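Local coordinates for protein alginate lyase AlgAT5 (Defluviitalea, PDB 5ZQI) that probably cleaves the polysaccharide alginate by beta-elimination as a family 7 polysaccharide lyase, at residues 143-148 and 264-269; 73-78 and 109-114; 154-159 and 249-254; 213-218 and 225-230. One frame throughout, in Å; residues are numbered along the deposited sequence.

From the N terminus, interaction 2 comes first: 73-78 and 109-114 close a loop of their own before any of the other contacts opens. The remaining three nest without crossing. Strand segment 143-148 opens interaction 1 and 154-159 opens interaction 3; the hairpin of interaction 4 (213-218 with 225-230) then forms and closes inside both. Segment 249-254 closes interaction 3, and 264-269 finally closes interaction 1 near the C-terminal end. Interactions 1 and 4 belong to the same antiparallel sheet, centres about 15 Å apart. Interactions 2 and 3 join surface loops across the chain's centre from interaction 1, and they touch through a probable backbone hydrogen bond between Gly109 and Glu253.

Interaction 1: residues 143-148 and 264-269; sequences HTMIID and LVVTHS
His143 to Ile147 and Leu264 to His268 face each other as neighbouring antiparallel strands in the middle of the seven-stranded sheet, with the last strand of the chain inserted between 102-107 and 142-153. The backbones are tied at two hydrogen-bonded pairs. Thr144 and Thr267 exchange N-H and C=O in both directions, and Ile146 does the same with Val265. On the face of Thr144 and Ile146, Val265 lays CG1 alongside Ile146, 3.6 Å from its CB; a chi1 of 68° brings that methyl between backbone N and carbonyl carbon and over to the neighbouring strand. The two threonines stand side by side, and one water joins them, 2.8 Å from Thr144 OG1 and 2.8 Å from Thr267 OG1. The other face is apolar until its end. Leu264 reaches across with CD1, which sits 3.8 Å from Ile147 CG1 and 4.2 Å from Met145 SD, while Val266 CG2 meets Met145 CG at 4.0 Å. Trp67 and Phe237 of the opposing sheet lie over this patch. It ends in a histidine pair: His143 ND1 and His268 ND1 are 2.8 Å apart in a hydrogen bond that either could donate. The rings meet edge against edge, neither lying over the other, with planes turned 54°. Each far nitrogen is held as well, His143 NE2 by Ser140 O and His268 NE2 by Glu125, which probably holds both rings against flipping. Trp136 stacks on His143. Strands joined this way, one face turned to the core between two sheets, are characteristic of the beta-sandwich (jelly-roll) fold of family 7 alginate lyases.

Interaction 2: residues 73-78 and 109-114; sequences INDAEE and GGDTTE
Asp111 and Ala76 carry this contact between two surface loops, and they divide it into a snug half and a wet one. On the snug side the methyl of Ala76 presses on the backbone of the other loop, CB lying 3.7 Å from Thr112 C, and Thr113 brings its CG2 to 3.9 Å from the same CB. Thr70 backs both residues, while Thr113 OG1 is held by Arg120. The wet side belongs to the carboxylate of Asp111. Its OD2 accepts the amide of Asp75 at 2.9 Å, on the anti side and 28° out of the carboxylate plane. Water bridges that same OD2 to Asn74 N. Near by, Asp75 OD1 stands 4.0 Å from Asp111 OD2, a like-charged approach that solvent probably screens. With a leucine in place of Asp111, the Asp75 amide would probably lose its acceptor and the bridging water one of its two mates, leaving the turn freer to shift. Asn74, Asp75 and Ala76 all have positive phi, near 55-60°, and Glu77 N bonds back to Ile73 O at 3.3 Å: this is a single left-handed helical turn, fastened at the sandwich surface by an aspartate from another loop.

Interaction 3: residues 154-159 and 249-254; sequences LPEVKD and KGDSED. With SO4 (sulfate ion), chain B.
A single buried carboxylate, that of Asp251, takes two consecutive backbone amides of the other loop, one on each oxygen. Val157 N meets OD1 of Asp251 at 2.8 Å and Lys158 N meets OD2 of Asp251 at 3.0 Å. Both donors come in on the syn side, a little over 20° out of the carboxylate plane, and the bonds are nearly straight. Asp251 OD2 is also hydrogen-bonded to Ser245 OG, and Pro155 CB packs 3.5 Å from Asp251 OD2. Putting a leucine at Asp251 would probably strand both amides and the Ser245 hydroxyl without their partner and let the 154-159 loop drift. Val157 closes one flank, its CG1 resting 3.5 Å from Lys249 O. Beyond it the aliphatic parts of two lysines cross, Lys158 CD at 3.8 Å from Lys249 CG. The Lys158 chain runs extended from a CG anti to its own amide N (chi1 -168°) and bends only at the last torsion, bringing NZ 2.8 Å from O4 of a sulfate, probably from the crystallisation liquor. Gln244 O and His160 ND1 also bond this ammonium. Lys158 and Arg177, with Tyr118, form a site that can hold an anion, consistent with a locally basic surface; the Asp251 carboxylate, well away from the sulfate, is probably stabilised by the Val157 and Lys158 amides and the Ser245 hydroxyl.

Interaction 4: residues 213-218 and 225-230; sequences GGKIKV and KLTYNK
Val218 O is the busiest acceptor between these hairpin strands. It takes Lys225 N at 2.9 Å, in the carbonyl plane, and Leu226 N more weakly at 3.3 Å; two residues facing one make this a classic beta bulge. Leu226 O in turn accepts Val218 N, and at the next hydrogen-bonded pair Ile216 and Tyr228 use both N-H and both C=O groups, each bond 2.8 Å long. At the open end of the hairpin Lys230 N reaches Gly214 O at 3.0 Å in an almost straight bond, although the donor stands 48° above the carbonyl plane. Lys230 O finds its partner in the hydroxyl of Thr138, and the backbone of Lys217 turns the other way, to Val210 of strand 205-212. On the lysine-bearing face a chi1 of 72° tucks the Lys215 chain in beside Thr227, CD lying 3.6 Å from Thr227 CG2. On the opposite face Ile216 CD1 rests 3.9 Å from Lys230 CB, Val218 meets Leu226, and Ile174 and Leu192 of the other sheet cover them. The bonding pattern thus leaves a two-sided outermost hairpin of its sheet: backbone bonds hold the strands together, one face packs into the apolar core, and the other carries Lys215, Lys217, Thr227 and Asn229.

Interaction 1: residues 143-148 and 264-269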
loop_
_atom_site.group_PDB
_atom_site.type_symbol
_atom_site.label_atom_id
_atom_site.label_comp_id
_atom_site.label_asym_id
_atom_site.label_seq_id
_atom_site.Cartn_x
_atom_site.Cartn_y
_atom_site.Cartn_z
ATOM N N HIS A 143 16.674 2.989 2.141
ATOM C CA HIS A 143 15.527 2.556 1.349
ATOM C C HIS A 143 14.343 3.427 1.714
ATOM O O HIS A 143 13.932 3.459 2.874
ATOM C CB HIS A 143 15.263 1.075 1.621
ATOM C CG HIS A 143 16.525 0.292 1.656
ATOM N ND1 HIS A 143 17.256 -0.000 0.519
ATOM C CD2 HIS A 143 17.269 -0.136 2.704
ATOM C CE1 HIS A 143 18.356 -0.630 0.873
ATOM N NE2 HIS A 143 18.397 -0.714 2.191
ATOM N N THR A 144 13.778 4.117 0.722
ATOM C CA THR A 144 12.768 5.138 0.974
ATOM C C THR A 144 11.570 4.937 0.071
ATOM O O THR A 144 11.733 4.670 -1.116
ATOM C CB THR A 144 13.345 6.525 0.707
ATOM O OG1 THR A 144 14.519 6.730 1.505
ATOM C CG2 THR A 144 12.328 7.637 0.998
ATOM N N MET A 145 10.364 5.085 0.627
ATOM C CA MET A 145 9.133 5.164 -0.143
ATOM C C MET A 145 8.365 6.409 0.291
ATOM O O MET A 145 8.206 6.660 1.498
ATOM C CB MET A 145 8.245 3.940 0.054
ATOM C CG MET A 145 6.935 4.035 -0.761
ATOM S SD MET A 145 5.974 2.522 -0.833
ATOM C CE MET A 145 5.680 2.155 0.892
ATOM N N ILE A 146 7.912 7.195 -0.677
ATOM C CA ILE A 146 7.022 8.326 -0.440
ATOM C C ILE A 146 5.710 8.083 -1.171
ATOM O O ILE A 146 5.703 7.819 -2.382
ATOM C CB ILE A 146 7.621 9.660 -0.896
ATOM C CG1 ILE A 146 9.025 9.836 -0.367
ATOM C CG2 ILE A 146 6.720 10.790 -0.376
ATOM C CD1 ILE A 146 9.769 11.061 -0.919
ATOM N N ILE A 147 4.602 8.145 -0.443
ATOM C CA ILE A 147 3.276 7.995 -1.030
ATOM C C ILE A 147 2.473 9.261 -0.745
ATOM O O ILE A 147 2.348 9.671 0.412
ATOM C CB ILE A 147 2.505 6.787 -0.474
ATOM C CG1 ILE A 147 3.342 5.521 -0.338
ATOM C CG2 ILE A 147 1.272 6.530 -1.371
ATOM C CD1 ILE A 147 2.570 4.402 0.322
ATOM N N ASP A 148 1.935 9.887 -1.795
ATOM C CA ASP A 148 1.081 11.071 -1.735
ATOM C C ASP A 148 -0.300 10.570 -2.136
ATOM O O ASP A 148 -0.487 10.142 -3.278
ATOM C CB ASP A 148 1.650 12.120 -2.678
ATOM C CG ASP A 148 0.840 13.359 -2.755
ATOM O OD1 ASP A 148 -0.177 13.478 -2.055
ATOM O OD2 ASP A 148 1.300 14.273 -3.498
ATOM N N LEU A 264 4.056 8.570 -6.139
ATOM C CA LEU A 264 4.626 7.361 -5.554
ATOM C C LEU A 264 6.072 7.290 -6.013
ATOM O O LEU A 264 6.333 7.324 -7.219
ATOM C CB LEU A 264 3.861 6.117 -5.992
ATOM C CG LEU A 264 4.348 4.774 -5.458
ATOM C CD1 LEU A 264 4.234 4.719 -3.957
ATOM C CD2 LEU A 264 3.498 3.658 -6.096
ATOM N N VAL A 265 6.999 7.190 -5.066
ATOM C CA VAL A 265 8.416 7.062 -5.387
ATOM C C VAL A 265 9.091 6.114 -4.407
ATOM O O VAL A 265 8.819 6.127 -3.207
ATOM C CB VAL A 265 9.152 8.425 -5.405
ATOM C CG1 VAL A 265 9.247 9.045 -4.038
ATOM C CG2 VAL A 265 10.530 8.324 -6.047
ATOM N N VAL A 266 9.966 5.277 -4.949
ATOM C CA VAL A 266 10.867 4.421 -4.179
ATOM C C VAL A 266 12.286 4.747 -4.603
ATOM O O VAL A 266 12.576 4.823 -5.805
ATOM C CB VAL A 266 10.560 2.933 -4.392
ATOM C CG1 VAL A 266 11.687 2.067 -3.872
ATOM C CG2 VAL A 266 9.266 2.567 -3.684
ATOM N N THR A 267 13.154 4.959 -3.614
ATOM C CA THR A 267 14.563 5.177 -3.882
ATOM C C THR A 267 15.425 4.269 -3.012
ATOM O O THR A 267 15.059 3.902 -1.887
ATOM C CB THR A 267 14.992 6.634 -3.625
ATOM O OG1 THR A 267 14.940 6.938 -2.229
ATOM C CG2 THR A 267 14.167 7.630 -4.397
ATOM N N HIS A 268 16.589 3.924 -3.551
ATOM C CA HIS A 268 17.563 3.110 -2.867
ATOM C C HIS A 268 18.957 3.687 -3.073
ATOM O O HIS A 268 19.331 4.050 -4.193
ATOM C CB HIS A 268 17.572 1.662 -3.374
ATOM C CG HIS A 268 16.299 0.937 -3.124
ATOM N ND1 HIS A 268 15.978 0.442 -1.884
ATOM C CD2 HIS A 268 15.246 0.656 -3.930
ATOM C CE1 HIS A 268 14.792 -0.133 -1.934
ATOM N NE2 HIS A 268 14.325 -0.015 -3.160
ATOM N N SER A 269 19.743 3.730 -1.989
ATOM C CA SER A 269 21.140 4.155 -2.049
ATOM C C SER A 269 21.984 3.193 -1.235
ATOM O O SER A 269 21.504 2.580 -0.279
ATOM C CB SER A 269 21.324 5.599 -1.550
ATOM O OG SER A 269 21.006 5.727 -0.185
HETATM O O HOH W 1 16.631 5.937 -0.195
#

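Interaction 2: residues 73-78 and 109-114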
loop_
_atom_site.group_PDB
_atom_site.type_symbol
_atom_site.label_atom_id
_atom_site.label_comp_id
_atom_site.label_asym_id
_atom_site.label_seq_id
_atom_site.Cartn_x
_atom_site.Cartn_y
_atom_site.Cartn_z
ATOM N N ILE A 73 -9.548 -9.885 -7.577
ATOM C CA ILE A 73 -10.375 -10.782 -8.384
ATOM C C ILE A 73 -9.460 -11.789 -9.064
ATOM O O ILE A 73 -8.240 -11.726 -8.933
ATOM C CB ILE A 73 -11.230 -10.039 -9.439
ATOM C CG1 ILE A 73 -10.305 -9.233 -10.336
ATOM C CG2 ILE A 73 -12.278 -9.169 -8.747
ATOM C CD1 ILE A 73 -11.009 -8.688 -11.601
ATOM N N ASN A 74 -10.073 -12.732 -9.804
ATOM C CA ASN A 74 -9.327 -13.683 -10.635
ATOM C C ASN A 74 -8.296 -14.460 -9.823
ATOM O O ASN A 74 -7.169 -14.688 -10.275
ATOM C CB ASN A 74 -8.670 -12.966 -11.812
ATOM C CG ASN A 74 -9.681 -12.237 -12.695
ATOM O OD1 ASN A 74 -10.867 -12.571 -12.733
ATOM N ND2 ASN A 74 -9.213 -11.216 -13.380
ATOM N N ASP A 75 -8.701 -14.935 -8.649
ATOM C CA ASP A 75 -7.813 -15.692 -7.766
ATOM C C ASP A 75 -6.598 -14.862 -7.361
ATOM O O ASP A 75 -5.485 -15.364 -7.256
ATOM C CB ASP A 75 -7.414 -17.014 -8.420
ATOM C CG ASP A 75 -8.620 -17.898 -8.699
ATOM O OD1 ASP A 75 -9.498 -18.000 -7.802
ATOM O OD2 ASP A 75 -8.711 -18.476 -9.809
ATOM N N ALA A 76 -6.824 -13.575 -7.077
ATOM C CA ALA A 76 -5.750 -12.654 -6.697
ATOM C C ALA A 76 -4.642 -12.647 -7.758
ATOM O O ALA A 76 -3.443 -12.724 -7.468
ATOM C CB ALA A 76 -5.213 -13.001 -5.303
ATOM N N GLU A 77 -5.064 -12.443 -9.001
ATOM C CA GLU A 77 -4.152 -12.425 -10.137
ATOM C C GLU A 77 -3.108 -11.326 -10.007
ATOM O O GLU A 77 -3.399 -10.215 -9.545
ATOM C CB GLU A 77 -4.969 -12.202 -11.424
ATOM C CG GLU A 77 -4.179 -12.074 -12.701
ATOM C CD GLU A 77 -5.068 -11.912 -13.911
ATOM O OE1 GLU A 77 -6.288 -11.839 -13.717
ATOM O OE2 GLU A 77 -4.558 -11.859 -15.034
ATOM N N GLU A 78 -1.898 -11.632 -10.459
ATOM C CA GLU A 78 -0.836 -10.656 -10.564
ATOM C C GLU A 78 -0.696 -10.162 -11.996
ATOM O O GLU A 78 -0.692 -10.958 -12.947
ATOM C CB GLU A 78 0.508 -11.212 -10.101
ATOM C CG GLU A 78 0.555 -11.570 -8.632
ATOM C CD GLU A 78 1.942 -11.931 -8.147
ATOM O OE1 GLU A 78 2.836 -12.177 -8.987
ATOM O OE2 GLU A 78 2.141 -11.979 -6.912
ATOM N N GLY A 109 -15.638 -8.897 -0.459
ATOM C CA GLY A 109 -15.874 -10.186 -1.063
ATOM C C GLY A 109 -14.811 -10.631 -2.033
ATOM O O GLY A 109 -14.949 -11.695 -2.643
ATOM N N GLY A 110 -13.724 -9.882 -2.152
ATOM C CA GLY A 110 -12.719 -10.205 -3.144
ATOM C C GLY A 110 -11.929 -11.465 -2.837
ATOM O O GLY A 110 -11.878 -11.962 -1.713
ATOM N N ASP A 111 -11.279 -11.974 -3.883
ATOM C CA ASP A 111 -10.345 -13.081 -3.739
ATOM C C ASP A 111 -9.112 -12.618 -2.979
ATOM O O ASP A 111 -8.756 -11.430 -2.992
ATOM C CB ASP A 111 -9.954 -13.636 -5.110
ATOM C CG ASP A 111 -11.121 -14.239 -5.845
ATOM O OD1 ASP A 111 -12.118 -14.627 -5.198
ATOM O OD2 ASP A 111 -11.037 -14.347 -7.085
ATOM N N THR A 112 -8.480 -13.558 -2.286
ATOM C CA THR A 112 -7.337 -13.244 -1.440
ATOM C C THR A 112 -6.103 -14.040 -1.848
ATOM O O THR A 112 -6.192 -15.139 -2.399
ATOM C CB THR A 112 -7.639 -13.512 0.042
ATOM O OG1 THR A 112 -7.951 -14.899 0.253
ATOM C CG2 THR A 112 -8.820 -12.668 0.519
ATOM N N THR A 113 -4.936 -13.470 -1.557
ATOM C CA THR A 113 -3.692 -14.179 -1.779
ATOM C C THR A 113 -3.539 -15.353 -0.814
ATOM O O THR A 113 -4.148 -15.403 0.263
ATOM C CB THR A 113 -2.491 -13.249 -1.593
ATOM O OG1 THR A 113 -2.528 -12.687 -0.272
ATOM C CG2 THR A 113 -2.512 -12.129 -2.570
ATOM N N GLU A 114 -2.671 -16.288 -1.197
ATOM C CA GLU A 114 -2.333 -17.416 -0.342
ATOM C C GLU A 114 -1.685 -16.919 0.940
ATOM O O GLU A 114 -0.718 -16.152 0.906
ATOM C CB GLU A 114 -1.392 -18.363 -1.084
ATOM C CG GLU A 114 -0.766 -19.442 -0.214
ATOM C CD GLU A 114 -1.785 -20.408 0.340
ATOM O OE1 GLU A 114 -2.888 -20.490 -0.240
ATOM O OE2 GLU A 114 -1.487 -21.074 1.354
HETATM O O HOH W 2 -12.868 -13.215 -9.517
#

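Interaction 3: residues 154-159 and 249-254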
loop_
_atom_site.group_PDB
_atom_site.type_symbol
_atom_site.label_atom_id
_atom_site.label_comp_id
_atom_site.label_asym_id
_atom_site.label_seq_id
_atom_site.Cartn_x
_atom_site.Cartn_y
_atom_site.Cartn_z
ATOM N N LEU A 154 -14.140 3.243 3.207
ATOM C CA LEU A 154 -13.858 2.223 4.206
ATOM C C LEU A 154 -14.994 1.228 4.260
ATOM O O LEU A 154 -16.150 1.578 4.007
ATOM C CB LEU A 154 -13.684 2.827 5.613
ATOM C CG LEU A 154 -12.508 3.792 5.803
ATOM C CD1 LEU A 154 -12.603 4.394 7.200
ATOM C CD2 LEU A 154 -11.198 3.107 5.576
ATOM N N PRO A 155 -14.733 -0.032 4.619
ATOM C CA PRO A 155 -15.842 -0.948 4.913
ATOM C C PRO A 155 -16.706 -0.395 6.043
ATOM O O PRO A 155 -16.238 0.373 6.891
ATOM C CB PRO A 155 -15.137 -2.249 5.312
ATOM C CG PRO A 155 -13.784 -2.178 4.622
ATOM C CD PRO A 155 -13.418 -0.694 4.726
ATOM N N GLU A 156 -17.980 -0.779 6.037
ATOM C CA GLU A 156 -18.908 -0.241 7.031
ATOM C C GLU A 156 -18.715 -0.868 8.411
ATOM O O GLU A 156 -18.816 -0.171 9.428
ATOM C CB GLU A 156 -20.354 -0.408 6.571
ATOM C CG GLU A 156 -20.712 -1.697 5.861
ATOM C CD GLU A 156 -21.963 -1.488 5.012
ATOM O OE1 GLU A 156 -21.972 -1.889 3.817
ATOM O OE2 GLU A 156 -22.941 -0.874 5.511
ATOM N N VAL A 157 -18.435 -2.164 8.487
ATOM C CA VAL A 157 -18.413 -2.829 9.793
ATOM C C VAL A 157 -17.013 -2.772 10.395
ATOM O O VAL A 157 -16.817 -2.175 11.465
ATOM C CB VAL A 157 -18.932 -4.277 9.690
ATOM C CG1 VAL A 157 -18.940 -4.956 11.064
ATOM C CG2 VAL A 157 -20.320 -4.278 9.094
ATOM N N LYS A 158 -16.034 -3.397 9.739
ATOM C CA LYS A 158 -14.625 -3.333 10.161
ATOM C C LYS A 158 -13.967 -2.295 9.254
ATOM O O LYS A 158 -13.453 -2.605 8.166
ATOM C CB LYS A 158 -13.980 -4.706 10.079
ATOM C CG LYS A 158 -12.617 -4.802 10.749
ATOM C CD LYS A 158 -12.192 -6.260 10.848
ATOM C CE LYS A 158 -10.833 -6.443 11.498
ATOM N NZ LYS A 158 -9.739 -5.741 10.795
ATOM N N ASP A 159 -13.986 -1.042 9.706
ATOM C CA ASP A 159 -13.625 0.100 8.865
ATOM C C ASP A 159 -12.116 0.339 8.872
ATOM O O ASP A 159 -11.607 1.397 9.288
ATOM C CB ASP A 159 -14.407 1.333 9.312
ATOM C CG ASP A 159 -14.205 1.691 10.774
ATOM O OD1 ASP A 159 -13.874 0.835 11.601
ATOM O OD2 ASP A 159 -14.432 2.874 11.092
ATOM N N LYS A 249 -16.297 -10.928 8.987
ATOM C CA LYS A 249 -16.381 -9.816 9.915
ATOM C C LYS A 249 -17.745 -9.152 9.937
ATOM O O LYS A 249 -17.963 -8.255 10.749
ATOM C CB LYS A 249 -15.314 -8.761 9.563
ATOM C CG LYS A 249 -13.927 -9.365 9.417
ATOM C CD LYS A 249 -13.470 -9.960 10.737
ATOM C CE LYS A 249 -11.986 -10.301 10.721
ATOM N NZ LYS A 249 -11.619 -10.977 12.005
ATOM N N GLY A 250 -18.657 -9.552 9.058
ATOM C CA GLY A 250 -19.970 -8.961 8.986
ATOM C C GLY A 250 -20.131 -7.936 7.878
ATOM O O GLY A 250 -21.231 -7.441 7.677
ATOM N N ASP A 251 -19.069 -7.626 7.147
ATOM C CA ASP A 251 -19.213 -6.740 6.009
ATOM C C ASP A 251 -19.853 -7.477 4.841
ATOM O O ASP A 251 -19.723 -8.696 4.705
ATOM C CB ASP A 251 -17.853 -6.157 5.616
ATOM C CG ASP A 251 -17.527 -4.875 6.395
ATOM O OD1 ASP A 251 -18.317 -3.913 6.251
ATOM O OD2 ASP A 251 -16.543 -4.836 7.163
ATOM N N SER A 252 -20.570 -6.720 4.007
ATOM C CA SER A 252 -21.141 -7.267 2.786
ATOM C C SER A 252 -20.054 -7.472 1.727
ATOM O O SER A 252 -18.966 -6.902 1.786
ATOM C CB SER A 252 -22.231 -6.346 2.250
ATOM O OG SER A 252 -21.682 -5.168 1.726
ATOM N N GLU A 253 -20.369 -8.312 0.739
ATOM C CA GLU A 253 -19.398 -8.576 -0.318
ATOM C C GLU A 253 -18.999 -7.306 -1.058
ATOM O O GLU A 253 -17.850 -7.190 -1.513
ATOM C CB GLU A 253 -19.949 -9.608 -1.302
ATOM C CG GLU A 253 -20.067 -11.024 -0.721
ATOM C CD GLU A 253 -20.826 -11.970 -1.616
ATOM O OE1 GLU A 253 -21.166 -11.578 -2.751
ATOM O OE2 GLU A 253 -21.090 -13.111 -1.186
ATOM N N ASP A 254 -19.911 -6.341 -1.174
ATOM C CA ASP A 254 -19.656 -5.131 -1.945
ATOM C C ASP A 254 -19.176 -3.953 -1.093
ATOM O O ASP A 254 -18.906 -2.877 -1.641
ATOM C CB ASP A 254 -20.906 -4.727 -2.747
ATOM C CG ASP A 254 -22.136 -4.566 -1.898
ATOM O OD1 ASP A 254 -22.024 -4.524 -0.657
ATOM O OD2 ASP A 254 -23.235 -4.494 -2.491
HETATM S S SO4 B . -6.812 -7.748 12.174
HETATM O O1 SO4 B . -7.645 -7.665 13.374
HETATM O O2 SO4 B . -5.399 -7.632 12.533
HETATM O O3 SO4 B . -7.052 -9.018 11.495
HETATM O O4 SO4 B . -7.130 -6.647 11.267
#

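Interaction 4: residues 213-218 and 225-230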
loop_
_atom_site.group_PDB
_atom_site.type_symbol
_atom_site.label_atom_id
_atom_site.label_comp_id
_atom_site.label_asym_id
_atom_site.label_seq_id
_atom_site.Cartn_x
_atom_site.Cartn_y
_atom_site.Cartn_z
ATOM N N GLY A 213 20.211 1.941 8.730
ATOM C CA GLY A 213 20.902 1.965 10.013
ATOM C C GLY A 213 20.282 1.102 11.082
ATOM O O GLY A 213 20.522 1.322 12.261
ATOM N N GLY A 214 19.509 0.101 10.695
ATOM C CA GLY A 214 18.821 -0.726 11.667
ATOM C C GLY A 214 17.615 -0.058 12.283
ATOM O O GLY A 214 17.198 -0.423 13.384
ATOM N N LYS A 215 17.053 0.938 11.612
ATOM C CA LYS A 215 15.820 1.539 12.085
ATOM C C LYS A 215 14.944 1.941 10.918
ATOM O O LYS A 215 15.392 2.032 9.773
ATOM C CB LYS A 215 16.099 2.748 12.970
ATOM C CG LYS A 215 16.595 3.950 12.239
ATOM C CD LYS A 215 17.063 5.039 13.225
ATOM C CE LYS A 215 18.452 4.746 13.719
ATOM N NZ LYS A 215 19.021 5.869 14.529
ATOM N N ILE A 216 13.675 2.129 11.231
ATOM C CA ILE A 216 12.662 2.557 10.279
ATOM C C ILE A 216 12.054 3.864 10.784
ATOM O O ILE A 216 11.617 3.956 11.937
ATOM C CB ILE A 216 11.576 1.481 10.086
ATOM C CG1 ILE A 216 12.171 0.181 9.546
ATOM C CG2 ILE A 216 10.488 2.042 9.131
ATOM C CD1 ILE A 216 11.220 -1.007 9.621
ATOM N N LYS A 217 12.098 4.894 9.947
ATOM C CA LYS A 217 11.481 6.181 10.240
ATOM C C LYS A 217 10.234 6.367 9.383
ATOM O O LYS A 217 10.227 6.022 8.196
ATOM C CB LYS A 217 12.469 7.324 9.982
ATOM C CG LYS A 217 13.590 7.375 10.977
ATOM C CD LYS A 217 14.597 8.474 10.664
ATOM C CE LYS A 217 15.664 8.547 11.765
ATOM N NZ LYS A 217 16.801 9.435 11.388
ATOM N N VAL A 218 9.171 6.920 9.984
ATOM C CA VAL A 218 7.943 7.257 9.260
ATOM C C VAL A 218 7.614 8.720 9.509
ATOM O O VAL A 218 7.559 9.153 10.666
ATOM C CB VAL A 218 6.763 6.365 9.683
ATOM C CG1 VAL A 218 5.533 6.635 8.812
ATOM C CG2 VAL A 218 7.134 4.876 9.563
ATOM N N LYS A 225 7.175 10.993 12.828
ATOM C CA LYS A 225 6.219 10.455 13.794
ATOM C C LYS A 225 6.671 9.176 14.487
ATOM O O LYS A 225 6.152 8.866 15.564
ATOM C CB LYS A 225 4.879 10.178 13.112
ATOM C CG LYS A 225 4.238 11.392 12.503
ATOM C CD LYS A 225 3.652 12.268 13.580
ATOM C CE LYS A 225 2.732 13.314 12.976
ATOM N NZ LYS A 225 2.246 14.219 14.065
ATOM N N LEU A 226 7.657 8.469 13.937
ATOM C CA LEU A 226 8.126 7.201 14.488
ATOM C C LEU A 226 9.563 6.966 14.060
ATOM O O LEU A 226 9.904 7.161 12.887
ATOM C CB LEU A 226 7.272 6.023 14.000
ATOM C CG LEU A 226 7.779 4.608 14.350
ATOM C CD1 LEU A 226 7.734 4.313 15.832
ATOM C CD2 LEU A 226 6.905 3.640 13.554
ATOM N N THR A 227 10.393 6.559 15.015
ATOM C CA THR A 227 11.699 5.950 14.778
ATOM C C THR A 227 11.713 4.599 15.489
ATOM O O THR A 227 11.552 4.538 16.713
ATOM C CB THR A 227 12.813 6.852 15.287
ATOM O OG1 THR A 227 12.682 8.158 14.714
ATOM C CG2 THR A 227 14.183 6.305 14.872
ATOM N N TYR A 228 11.869 3.523 14.717
ATOM C CA TYR A 228 11.599 2.159 15.182
ATOM C C TYR A 228 12.776 1.248 14.893
ATOM O O TYR A 228 13.137 1.058 13.735
ATOM C CB TYR A 228 10.317 1.664 14.500
ATOM C CG TYR A 228 9.878 0.249 14.715
ATOM C CD1 TYR A 228 9.651 -0.254 15.977
ATOM C CD2 TYR A 228 9.655 -0.581 13.622
ATOM C CE1 TYR A 228 9.226 -1.569 16.140
ATOM C CE2 TYR A 228 9.224 -1.879 13.782
ATOM C CZ TYR A 228 9.016 -2.365 15.048
ATOM O OH TYR A 228 8.581 -3.668 15.189
ATOM N N ASN A 229 13.379 0.706 15.949
ATOM C CA ASN A 229 14.481 -0.228 15.754
ATOM C C ASN A 229 14.005 -1.498 15.059
ATOM O O ASN A 229 13.050 -2.140 15.499
ATOM C CB ASN A 229 15.107 -0.617 17.090
ATOM C CG ASN A 229 15.806 0.523 17.774
ATOM O OD1 ASN A 229 16.222 1.494 17.119
ATOM N ND2 ASN A 229 15.934 0.428 19.086
ATOM N N LYS A 230 14.722 -1.900 14.019
ATOM C CA LYS A 230 14.398 -3.114 13.291
ATOM C C LYS A 230 15.557 -3.528 12.395
ATOM O O LYS A 230 16.018 -2.753 11.537
ATOM C CB LYS A 230 13.102 -2.890 12.487
ATOM C CG LYS A 230 12.610 -4.150 11.783
ATOM C CD LYS A 230 12.140 -5.189 12.762
ATOM C CE LYS A 230 10.714 -4.958 13.234
ATOM N NZ LYS A 230 10.219 -6.134 14.009
#